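Local structure of gluconokinase (Sinorhizobium meliloti, 3T61) at residues L83-R86 against E87-V91; V162-P165 against L166-V170. The protein probably catalyses the ATP-dependent phosphorylation of D-gluconate to 6-phospho-D-gluconate, as a gluconokinase of the GntK/GntV family. One frame throughout, in Å; residues are numbered along the deposited sequence.

Contact 1 of 2, residues L83-R86 against E87-V91; sequences LASR and EPVVV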
loop_
_atom_site.group_PDB
_atom_site.type_symbol
_atom_site.label_atom_id
_atom_site.label_comp_id
_atom_site.label_asym_id
_atom_site.label_seq_id
_atom_site.Cartn_x
_atom_site.Cartn_y
_atom_site.Cartn_z
ATOM N N LEU A 83 5.074 -9.933 -16.390
ATOM C CA LEU A 83 5.046 -9.565 -17.798
ATOM C C LEU A 83 5.768 -10.591 -18.673
ATOM O O LEU A 83 5.560 -10.637 -19.890
ATOM C CB LEU A 83 5.671 -8.171 -17.986
ATOM C CG LEU A 83 4.873 -6.982 -17.416
ATOM C CD1 LEU A 83 5.693 -5.699 -17.485
ATOM C CD2 LEU A 83 3.573 -6.834 -18.190
ATOM N N ALA A 84 6.596 -11.424 -18.049
ATOM C CA ALA A 84 7.358 -12.437 -18.776
ATOM C C ALA A 84 6.599 -13.723 -19.096
ATOM O O ALA A 84 7.116 -14.584 -19.804
ATOM C CB ALA A 84 8.633 -12.773 -18.009
ATOM N N SER A 85 5.385 -13.867 -18.582
ATOM C CA SER A 85 4.609 -15.072 -18.849
ATOM C C SER A 85 4.390 -15.255 -20.352
ATOM O O SER A 85 4.558 -14.313 -21.133
ATOM C CB SER A 85 3.259 -15.008 -18.123
ATOM O OG SER A 85 2.489 -13.891 -18.537
ATOM N N ARG A 86 4.032 -16.472 -20.758
ATOM C CA ARG A 86 3.786 -16.761 -22.169
ATOM C C ARG A 86 2.595 -15.954 -22.672
ATOM O O ARG A 86 2.729 -15.112 -23.563
ATOM C CB ARG A 86 3.498 -18.251 -22.381
ATOM C CG ARG A 86 4.719 -19.155 -22.449
ATOM C CD ARG A 86 4.302 -20.539 -22.930
ATOM N NE ARG A 86 5.435 -21.430 -23.165
ATOM C CZ ARG A 86 5.327 -22.655 -23.676
ATOM N NH1 ARG A 86 4.135 -23.134 -24.007
ATOM N NH2 ARG A 86 6.409 -23.400 -23.858
ATOM N N GLU A 87 1.428 -16.220 -22.093
ATOM C CA GLU A 87 0.208 -15.525 -22.479
ATOM C C GLU A 87 0.241 -14.062 -22.034
ATOM O O GLU A 87 0.790 -13.731 -20.982
ATOM C CB GLU A 87 -1.005 -16.236 -21.879
ATOM C CG GLU A 87 -1.101 -17.702 -22.284
ATOM C CD GLU A 87 -2.312 -18.403 -21.696
ATOM O OE1 GLU A 87 -3.450 -18.083 -22.105
ATOM O OE2 GLU A 87 -2.120 -19.275 -20.821
ATOM N N PRO A 88 -0.346 -13.170 -22.844
ATOM C CA PRO A 88 -0.411 -11.729 -22.586
ATOM C C PRO A 88 -1.143 -11.350 -21.304
ATOM O O PRO A 88 -2.132 -11.980 -20.921
ATOM C CB PRO A 88 -1.123 -11.190 -23.823
ATOM C CG PRO A 88 -0.717 -12.149 -24.889
ATOM C CD PRO A 88 -0.876 -13.474 -24.184
ATOM N N VAL A 89 -0.649 -10.308 -20.649
ATOM C CA VAL A 89 -1.265 -9.825 -19.425
ATOM C C VAL A 89 -1.303 -8.297 -19.444
ATOM O O VAL A 89 -0.495 -7.659 -20.115
ATOM C CB VAL A 89 -0.475 -10.314 -18.167
ATOM C CG1 VAL A 89 0.920 -9.706 -18.140
ATOM C CG2 VAL A 89 -1.223 -9.959 -16.913
ATOM N N VAL A 90 -2.265 -7.716 -18.734
ATOM C CA VAL A 90 -2.359 -6.266 -18.638
ATOM C C VAL A 90 -2.040 -5.905 -17.193
ATOM O O VAL A 90 -2.711 -6.370 -16.275
ATOM C CB VAL A 90 -3.767 -5.752 -18.962
ATOM C CG1 VAL A 90 -3.789 -4.248 -18.824
ATOM C CG2 VAL A 90 -4.182 -6.181 -20.366
ATOM N N VAL A 91 -1.022 -5.076 -16.986
ATOM C CA VAL A 91 -0.640 -4.697 -15.632
ATOM C C VAL A 91 -0.593 -3.198 -15.400
ATOM O O VAL A 91 -0.008 -2.463 -16.186
ATOM C CB VAL A 91 0.770 -5.240 -15.253
ATOM C CG1 VAL A 91 1.117 -4.824 -13.825
ATOM C CG2 VAL A 91 0.813 -6.759 -15.394
#
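The turn that leads from helix 69-83 into strand 90-92 of the parallel sheet brings L83 back against V89 and V91. It is a helix-to-strand connection of the P-loop kinase fold (strand order 2-3-1-4-5), and the chain nearly reverses: the directions of 83-86 and 87-91 differ by 168°. L83 does the inner packing with one branch. Its CG stands beside the backbone N, anti to the carbonyl carbon (chi1 -69°), and from there CD2 reaches both valines. This methyl lies 3.9 Å from V89 CG1 and also 3.9 Å from V91 CG2. V89 and V91 are two apart on the extended chain, hence on one face, and a single leucine methyl can meet both; V90, between them, points away from 83-86 and touches Y44, F46 and V23. The L83 side chain meets that of V89 at about a right angle, and V22 and L112 add further apolar contacts around it. The beta-branched valines suit an extended strand, and leucine suits the last turn of a helix that must reach across to it. At the outer end of the turn, S85 OG lies 3.0 Å from E87 O. That hydrogen bond is not settled, because R82 O is also within reach. P88, which has no N-H to offer, carries the chain on to V89, whose N bonds to S20 OG. The chemistry divides by depth: methyl groups pack where the chain enters the sheet, while at the exposed bend a small hydroxyl could give its one proton to either of two backbone carbonyls.

Contact 2 of 2, residues V162-P165 against L166-V170; sequences VAQP and LAEIV
With CG1 set beside its backbone N (chi1 -65°) and the chain extended beyond it (chi2 169°), I169 reaches back along the start of the helix until CD1 lies 3.8 Å from V162 CA. Q164 holds CG between its backbone N and carbonyl carbon (chi1 50°), and this CG comes 3.7 Å from I169 CG1, the two side chains meeting at a slant. The same CD1 also passes 3.6 Å from Q164 O. This is the N-terminus of helix 166-187, with P165 at the N-cap. Proline suits the place because its ring fixes phi and its missing N-H costs nothing before the first turn. P165 O accepts I169 N at 3.0 Å, in the carbonyl plane, and E168 N at 2.9 Å from above that plane, so two amides of the first turn share one oxygen. The E168 side chain runs alongside the proline ring, CG 4.0 Å from P165 CB, before OE1 turns to a salt bridge with R171. Cut back to an alanine, I169 would probably leave V162 and Q164 CG without their apolar partner and open a gap toward L117 and V34.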
loop_
_atom_site.group_PDB
_atom_site.type_symbol
_atom_site.label_atom_id
_atom_site.label_comp_id
_atom_site.label_asym_id
_atom_site.label_seq_id
_atom_site.Cartn_x
_atom_site.Cartn_y
_atom_site.Cartn_z
ATOM N N VAL A 162 -6.419 12.307 -19.872
ATOM C CA VAL A 162 -7.535 11.882 -19.029
ATOM C C VAL A 162 -8.698 12.866 -18.877
ATOM O O VAL A 162 -9.712 12.538 -18.255
ATOM C CB VAL A 162 -7.028 11.497 -17.616
ATOM C CG1 VAL A 162 -5.979 10.414 -17.727
ATOM C CG2 VAL A 162 -6.477 12.717 -16.918
ATOM N N ALA A 163 -8.568 14.058 -19.455
ATOM C CA ALA A 163 -9.623 15.064 -19.348
ATOM C C ALA A 163 -10.785 14.761 -20.293
ATOM O O ALA A 163 -11.235 15.629 -21.031
ATOM C CB ALA A 163 -9.055 16.448 -19.631
ATOM N N GLN A 164 -11.253 13.517 -20.261
ATOM C CA GLN A 164 -12.364 13.062 -21.096
ATOM C C GLN A 164 -13.034 11.847 -20.453
ATOM O O GLN A 164 -12.489 11.254 -19.532
ATOM C CB GLN A 164 -11.871 12.712 -22.508
ATOM C CG GLN A 164 -10.654 11.791 -22.579
ATOM C CD GLN A 164 -10.174 11.550 -24.016
ATOM O OE1 GLN A 164 -8.993 11.275 -24.254
ATOM N NE2 GLN A 164 -11.091 11.640 -24.972
ATOM N N PRO A 165 -14.236 11.472 -20.920
ATOM C CA PRO A 165 -14.924 10.313 -20.339
ATOM C C PRO A 165 -14.082 9.044 -20.344
ATOM O O PRO A 165 -13.333 8.783 -21.297
ATOM C CB PRO A 165 -16.169 10.176 -21.211
ATOM C CG PRO A 165 -16.465 11.600 -21.569
ATOM C CD PRO A 165 -15.100 12.164 -21.892
ATOM N N LEU A 166 -14.217 8.261 -19.277
ATOM C CA LEU A 166 -13.485 7.001 -19.141
ATOM C C LEU A 166 -13.674 6.088 -20.351
ATOM O O LEU A 166 -12.723 5.460 -20.821
ATOM C CB LEU A 166 -13.934 6.250 -17.878
ATOM C CG LEU A 166 -13.394 4.822 -17.710
ATOM C CD1 LEU A 166 -11.870 4.840 -17.624
ATOM C CD2 LEU A 166 -14.002 4.198 -16.456
ATOM N N ALA A 167 -14.900 6.013 -20.856
ATOM C CA ALA A 167 -15.190 5.163 -22.008
ATOM C C ALA A 167 -14.415 5.621 -23.242
ATOM O O ALA A 167 -14.092 4.816 -24.109
ATOM C CB ALA A 167 -16.694 5.165 -22.298
ATOM N N GLU A 168 -14.126 6.917 -23.315
ATOM C CA GLU A 168 -13.382 7.473 -24.438
ATOM C C GLU A 168 -11.907 7.175 -24.250
ATOM O O GLU A 168 -11.199 6.888 -25.216
ATOM C CB GLU A 168 -13.573 8.992 -24.533
ATOM C CG GLU A 168 -14.950 9.456 -24.994
ATOM C CD GLU A 168 -15.346 8.908 -26.356
ATOM O OE1 GLU A 168 -14.499 8.850 -27.276
ATOM O OE2 GLU A 168 -16.522 8.547 -26.513
ATOM N N ILE A 169 -11.439 7.262 -23.007
ATOM C CA ILE A 169 -10.038 6.984 -22.723
ATOM C C ILE A 169 -9.713 5.542 -23.116
ATOM O O ILE A 169 -8.662 5.262 -23.692
ATOM C CB ILE A 169 -9.705 7.182 -21.223
ATOM C CG1 ILE A 169 -9.873 8.652 -20.827
ATOM C CG2 ILE A 169 -8.270 6.748 -20.946
ATOM C CD1 ILE A 169 -9.826 8.878 -19.316
ATOM N N VAL A 170 -10.627 4.629 -22.814
ATOM C CA VAL A 170 -10.421 3.222 -23.134
ATOM C C VAL A 170 -10.463 2.955 -24.640
ATOM O O VAL A 170 -9.586 2.269 -25.182
ATOM C CB VAL A 170 -11.463 2.355 -22.409
ATOM C CG1 VAL A 170 -11.411 0.935 -22.917
ATOM C CG2 VAL A 170 -11.201 2.405 -20.905
#

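Overall arrangement
Contact 1 and contact 2 sit at opposite kinds of junction, helix to strand and strand to helix: residues 83-91 lead into strand 90-92, inside the sheet, and residues 162-170 lead from the edge strand 157-161 into helix 166-187. Their centres are 24 Å apart and their nearest atoms about 10 Å. Both border the one sheet, through different neighbours: contact 1 rests on strands 46-48 and 21-24, contact 2 on helices 31-42 and 121-132 and strand 113-118. Each is partly buried, with L83, V89 and V91, or V162 and I169, inside; S85 and P165 are among the exposed residues. Their polar parts differ: a serine hydroxyl of undecided proton in contact 1, a backbone carbonyl taking two helix amides in contact 2.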